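Local coordinates for major pilin backbone protein T-antigen, T13 (Streptococcus pyogenes, PDB 6BBT) that forms the backbone shaft of the group A streptococcal pilus, probably by head-to-tail covalent polymerisation, with an isopeptide cross-link inside its N-terminal domain, at residues 13-18 with 63-68; 30-35 with 100-105. All blocks are in the same frame, centred on the assembly; numbering follows the deposited sequence.

Interaction 1. Residues 13-18 with 63-68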
loop_
_atom_site.group_PDB
_atom_site.type_symbol
_atom_site.label_atom_id
_atom_site.label_comp_id
_atom_site.label_asym_id
_atom_site.label_seq_id
_atom_site.Cartn_x
_atom_site.Cartn_y
_atom_site.Cartn_z
ATOM N N ILE A 13 17.529 0.760 8.931
ATOM C CA ILE A 13 16.595 1.273 7.934
ATOM C C ILE A 13 15.256 1.535 8.640
ATOM O O ILE A 13 14.781 0.690 9.416
ATOM C CB ILE A 13 16.319 0.263 6.787
ATOM C CG1 ILE A 13 17.610 -0.287 6.157
ATOM C CG2 ILE A 13 15.420 0.894 5.723
ATOM C CD1 ILE A 13 18.479 0.747 5.454
ATOM N N THR A 14 14.662 2.694 8.385
ATOM C CA THR A 14 13.327 3.002 8.873
ATOM C C THR A 14 12.399 3.111 7.683
ATOM O O THR A 14 12.746 3.688 6.665
ATOM C CB THR A 14 13.306 4.311 9.682
ATOM O OG1 THR A 14 14.033 4.112 10.892
ATOM C CG2 THR A 14 11.850 4.730 10.072
ATOM N N LYS A 15 11.218 2.532 7.820
ATOM C CA LYS A 15 10.167 2.683 6.845
ATOM C C LYS A 15 9.013 3.364 7.536
ATOM O O LYS A 15 8.576 2.900 8.578
ATOM C CB LYS A 15 9.719 1.317 6.343
ATOM C CG LYS A 15 8.535 1.352 5.397
ATOM C CD LYS A 15 8.813 2.137 4.127
ATOM C CE LYS A 15 7.599 2.168 3.214
ATOM N NZ LYS A 15 7.849 2.829 1.908
ATOM N N SER A 16 8.523 4.444 6.953
ATOM C CA SER A 16 7.308 5.100 7.422
ATOM C C SER A 16 6.263 5.011 6.332
ATOM O O SER A 16 6.526 5.364 5.184
ATOM C CB SER A 16 7.566 6.561 7.768
ATOM O OG SER A 16 8.516 6.640 8.816
ATOM N N MET A 17 5.091 4.493 6.687
ATOM C CA MET A 17 3.938 4.540 5.805
ATOM C C MET A 17 3.105 5.739 6.251
ATOM O O MET A 17 2.803 5.857 7.436
ATOM C CB MET A 17 3.100 3.264 5.922
ATOM C CG MET A 17 1.892 3.238 5.000
ATOM S SD MET A 17 2.390 2.970 3.294
ATOM C CE MET A 17 2.049 1.210 3.095
ATOM N N ILE A 18 2.755 6.612 5.315
ATOM C CA ILE A 18 1.879 7.741 5.601
ATOM C C ILE A 18 0.508 7.127 5.931
ATOM O O ILE A 18 -0.074 6.416 5.106
ATOM C CB ILE A 18 1.761 8.713 4.410
ATOM C CG1 ILE A 18 3.132 9.334 4.057
ATOM C CG2 ILE A 18 0.710 9.805 4.668
ATOM C CD1 ILE A 18 3.834 10.039 5.206
ATOM N N ALA A 63 16.784 -6.395 2.743
ATOM C CA ALA A 63 16.118 -6.246 4.028
ATOM C C ALA A 63 14.619 -5.966 3.757
ATOM O O ALA A 63 14.267 -5.338 2.749
ATOM C CB ALA A 63 16.748 -5.118 4.810
ATOM N N ILE A 64 13.744 -6.467 4.622
ATOM C CA ILE A 64 12.304 -6.353 4.382
ATOM C C ILE A 64 11.563 -5.897 5.632
ATOM O O ILE A 64 11.986 -6.184 6.753
ATOM C CB ILE A 64 11.681 -7.681 3.864
ATOM C CG1 ILE A 64 11.688 -8.766 4.947
ATOM C CG2 ILE A 64 12.419 -8.182 2.625
ATOM C CD1 ILE A 64 10.990 -10.048 4.520
ATOM N N VAL A 65 10.466 -5.168 5.431
ATOM C CA VAL A 65 9.518 -4.876 6.514
ATOM C C VAL A 65 8.153 -5.275 5.958
ATOM O O VAL A 65 7.947 -5.271 4.740
ATOM C CB VAL A 65 9.487 -3.391 6.986
ATOM C CG1 VAL A 65 10.793 -2.963 7.640
ATOM C CG2 VAL A 65 9.103 -2.446 5.859
ATOM N N SER A 66 7.243 -5.608 6.866
ATOM C CA SER A 66 5.935 -6.135 6.507
ATOM C C SER A 66 4.875 -5.319 7.176
ATOM O O SER A 66 5.020 -4.982 8.355
ATOM C CB SER A 66 5.802 -7.577 6.999
ATOM O OG SER A 66 6.769 -8.361 6.348
ATOM N N TYR A 67 3.816 -5.020 6.423
ATOM C CA TYR A 67 2.593 -4.436 6.972
ATOM C C TYR A 67 1.432 -5.413 6.854
ATOM O O TYR A 67 1.411 -6.256 5.969
ATOM C CB TYR A 67 2.246 -3.163 6.205
ATOM C CG TYR A 67 3.170 -2.050 6.517
ATOM C CD1 TYR A 67 2.919 -1.210 7.591
ATOM C CD2 TYR A 67 4.318 -1.830 5.759
ATOM C CE1 TYR A 67 3.768 -0.163 7.900
ATOM C CE2 TYR A 67 5.196 -0.794 6.068
ATOM C CZ TYR A 67 4.913 0.041 7.144
ATOM O OH TYR A 67 5.745 1.096 7.468
ATOM N N ASP A 68 0.467 -5.332 7.755
ATOM C CA ASP A 68 -0.778 -6.056 7.542
ATOM C C ASP A 68 -1.974 -5.224 7.939
ATOM O O ASP A 68 -1.835 -4.091 8.421
ATOM C CB ASP A 68 -0.728 -7.459 8.170
ATOM C CG ASP A 68 -0.821 -7.458 9.683
ATOM O OD1 ASP A 68 -1.391 -6.529 10.307
ATOM O OD2 ASP A 68 -0.331 -8.456 10.242
#
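Val65 is the first residue of 63-68 to make close contact with 13-18. Its chi1 of -66° sets CG2 in the crowded position between the backbone N and the carbonyl carbon, and this methyl meets Lys15 CB at 3.8 Å, the two side chains crossing at about a right angle. Tyr67, two residues on, reaches furthest across. Its CB points toward 13-18 and, with CG anti to the carbonyl carbon, the ring presents its hydroxyl end to that strand. Lys15 CG lies at the ring edge, 3.5 Å from Tyr67 OH, while Met17 CB approaches obliquely at 3.9 Å from Tyr67 CZ. Tyr67 OH, buried beside the backbone of 15-17, donates to Lys76 O. Lys15 starts toward Val65 and Tyr67, but a bend at chi2 (61°) leads its end away to Asn152, with which NZ forms an isopeptide bond; Glu101 accepts a hydrogen bond from the same nitrogen. With strand axes 8.8 Å apart and crossing at -28°, this is face-to-face packing between the two sheets of a β-sandwich: strand 10-17 lies between 77-83 and 148-166 in one sheet, and strand 62-67 pairs with 29-37 in the other.

Interaction 2. Residues 30-35 with 100-105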
loop_
_atom_site.group_PDB
_atom_site.type_symbol
_atom_site.label_atom_id
_atom_site.label_comp_id
_atom_site.label_asym_id
_atom_site.label_seq_id
_atom_site.Cartn_x
_atom_site.Cartn_y
_atom_site.Cartn_z
ATOM N N THR A 30 4.707 -6.076 1.709
ATOM C CA THR A 30 6.080 -5.938 2.214
ATOM C C THR A 30 6.754 -4.858 1.413
ATOM O O THR A 30 6.354 -4.569 0.286
ATOM C CB THR A 30 6.898 -7.237 2.099
ATOM O OG1 THR A 30 6.970 -7.606 0.725
ATOM C CG2 THR A 30 6.234 -8.345 2.883
ATOM N N PHE A 31 7.738 -4.224 2.018
ATOM C CA PHE A 31 8.660 -3.363 1.292
ATOM C C PHE A 31 10.047 -3.970 1.400
ATOM O O PHE A 31 10.437 -4.445 2.455
ATOM C CB PHE A 31 8.649 -1.942 1.855
ATOM C CG PHE A 31 7.346 -1.258 1.661
ATOM C CD1 PHE A 31 7.098 -0.548 0.500
ATOM C CD2 PHE A 31 6.335 -1.401 2.586
ATOM C CE1 PHE A 31 5.882 0.064 0.289
ATOM C CE2 PHE A 31 5.095 -0.796 2.381
ATOM C CZ PHE A 31 4.871 -0.064 1.227
ATOM N N THR A 32 10.788 -3.929 0.299
ATOM C CA THR A 32 12.090 -4.536 0.216
ATOM C C THR A 32 13.123 -3.459 -0.073
ATOM O O THR A 32 12.960 -2.661 -0.986
ATOM C CB THR A 32 12.099 -5.608 -0.878
ATOM O OG1 THR A 32 11.250 -6.672 -0.463
ATOM C CG2 THR A 32 13.509 -6.174 -1.114
ATOM N N PHE A 33 14.181 -3.452 0.727
ATOM C CA PHE A 33 15.302 -2.557 0.509
ATOM C C PHE A 33 16.472 -3.390 -0.019
ATOM O O PHE A 33 16.661 -4.537 0.392
ATOM C CB PHE A 33 15.637 -1.847 1.808
ATOM C CG PHE A 33 14.420 -1.395 2.524
ATOM C CD1 PHE A 33 13.676 -0.355 2.016
ATOM C CD2 PHE A 33 13.929 -2.112 3.604
ATOM C CE1 PHE A 33 12.490 0.027 2.625
ATOM C CE2 PHE A 33 12.755 -1.721 4.235
ATOM C CZ PHE A 33 12.037 -0.654 3.732
ATOM N N THR A 34 17.209 -2.804 -0.953
ATOM C CA THR A 34 18.313 -3.460 -1.620
ATOM C C THR A 34 19.561 -2.650 -1.346
ATOM O O THR A 34 19.530 -1.422 -1.360
ATOM C CB THR A 34 18.114 -3.497 -3.141
ATOM O OG1 THR A 34 16.823 -4.019 -3.438
ATOM C CG2 THR A 34 19.152 -4.396 -3.790
ATOM N N ILE A 35 20.662 -3.356 -1.138
ATOM C CA ILE A 35 21.982 -2.743 -1.059
ATOM C C ILE A 35 22.829 -3.356 -2.168
ATOM O O ILE A 35 22.806 -4.576 -2.371
ATOM C CB ILE A 35 22.616 -2.891 0.345
ATOM C CG1 ILE A 35 23.908 -2.080 0.425
ATOM C CG2 ILE A 35 22.874 -4.338 0.723
ATOM C CD1 ILE A 35 24.348 -1.834 1.840
ATOM N N SER A 100 18.424 1.352 -1.839
ATOM C CA SER A 100 17.180 1.823 -2.436
ATOM C C SER A 100 16.042 0.928 -2.000
ATOM O O SER A 100 16.270 -0.130 -1.403
ATOM C CB SER A 100 17.277 1.823 -3.954
ATOM O OG SER A 100 17.584 0.530 -4.404
ATOM N N GLU A 101 14.834 1.376 -2.297
ATOM C CA GLU A 101 13.628 0.597 -2.051
ATOM C C GLU A 101 13.105 0.135 -3.388
ATOM O O GLU A 101 12.933 0.928 -4.293
ATOM C CB GLU A 101 12.553 1.442 -1.382
ATOM C CG GLU A 101 11.247 0.698 -1.145
ATOM C CD GLU A 101 10.207 1.566 -0.441
ATOM O OE1 GLU A 101 10.336 1.834 0.757
ATOM O OE2 GLU A 101 9.261 1.986 -1.120
ATOM N N GLN A 102 12.808 -1.142 -3.477
ATOM C CA GLN A 102 12.182 -1.721 -4.659
ATOM C C GLN A 102 10.764 -1.190 -4.886
ATOM O O GLN A 102 9.950 -1.120 -3.948
ATOM C CB GLN A 102 12.149 -3.232 -4.451
ATOM C CG GLN A 102 11.612 -4.062 -5.582
ATOM C CD GLN A 102 11.849 -5.537 -5.317
ATOM O OE1 GLN A 102 11.107 -6.193 -4.569
ATOM N NE2 GLN A 102 12.913 -6.065 -5.910
ATOM N N ASN A 103 10.474 -0.804 -6.121
ATOM C CA ASN A 103 9.119 -0.495 -6.523
ATOM C C ASN A 103 8.403 -1.784 -6.943
ATOM O O ASN A 103 8.595 -2.287 -8.052
ATOM C CB ASN A 103 9.101 0.548 -7.631
ATOM C CG ASN A 103 7.717 1.114 -7.872
ATOM O OD1 ASN A 103 6.727 0.378 -7.946
ATOM N ND2 ASN A 103 7.637 2.426 -8.001
ATOM N N ASP A 104 7.572 -2.321 -6.050
ATOM C CA ASP A 104 6.861 -3.580 -6.346
ATOM C C ASP A 104 5.641 -3.405 -7.235
ATOM O O ASP A 104 5.058 -4.404 -7.651
ATOM C CB ASP A 104 6.462 -4.286 -5.061
ATOM C CG ASP A 104 7.643 -4.635 -4.194
ATOM O OD1 ASP A 104 8.685 -5.063 -4.738
ATOM O OD2 ASP A 104 7.532 -4.517 -2.962
ATOM N N GLY A 105 5.220 -2.167 -7.496
ATOM C CA GLY A 105 4.119 -1.900 -8.424
ATOM C C GLY A 105 2.728 -2.375 -7.984
ATOM O O GLY A 105 1.857 -2.570 -8.816
HETATM O O HOH W 1 8.645 -6.319 -1.139
HETATM O O HOH W 2 9.443 -2.802 -1.800
HETATM O O HOH W 3 20.224 -0.129 -4.288
HETATM O O HOH W 4 15.742 -1.668 -4.718
#
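The rings of Phe31 and Phe33 and the carboxylate of Glu101 lie together on the inward side of an antiparallel strand pair, in the β-sandwich of a Spy0128-like isopeptide domain. Glu101 OE1 and Ser100 O both come to the edge of the Phe33 ring, OE1 standing 3.4 Å from Phe33 CE1, with the carboxylate plane turned 51° from the ring. The Phe33 ring also meets that of Phe150, the two planes nearly parallel. Phe31 is approached obliquely, Glu101 OE2 lying 3.7 Å from Phe31 CD1, and the end of Lys15 packs against the same ring. Glu101 gets there with an extended chain, CG anti to the backbone N (chi1 178°), running alongside Phe33. Its buried oxygens are satisfied: OE1 accepts from Lys15 NZ and OE2 from Asp112 N. Burial beside two phenyl rings would tend to raise its pKa, whereas the two N-H donors would work against this.

The backbone fixes this register. Phe33 and Glu101 form a non-hydrogen-bonded pair, and Thr34 and Ser100 the adjoining hydrogen-bonded one, with Thr34 N to Ser100 O at 2.9 Å and Ser100 N to Thr34 O at 3.0 Å. Gln102 N adds a bond to Thr32 O, nearly along the C=O axis (169°). Beyond it the segments diverge, and water takes over. One molecule links Thr30 OG1 and Thr32 OG1 to Asp104 OD2. A second donates to Asp104 OD2 and also replaces a direct backbone bond, accepting from Thr32 N at 2.7 Å and donating to Gln102 O at 2.8 Å.

How the interactions relate
The two contacts, with centres about 10 Å apart, meet at the isopeptide site. The hydrogen bond from Lys15 NZ, of interaction 1, to Glu101 OE1, of interaction 2, measures 2.9 Å and connects the two sheets of the sandwich; the covalent cross-link itself runs from the same NZ to Asn152, so the site is in its product state. The position of Glu101 is consistent with the acid that assists bond formation in Spy0128-like pilins. Interaction 1 spans the gap between sheets, whereas interaction 2 lies within one of them. Strand 29-37 connects both: it pairs with 93-101 and also with 62-67, where Phe33 N lies 2.8 Å from Ala63 O, a probable hydrogen bond.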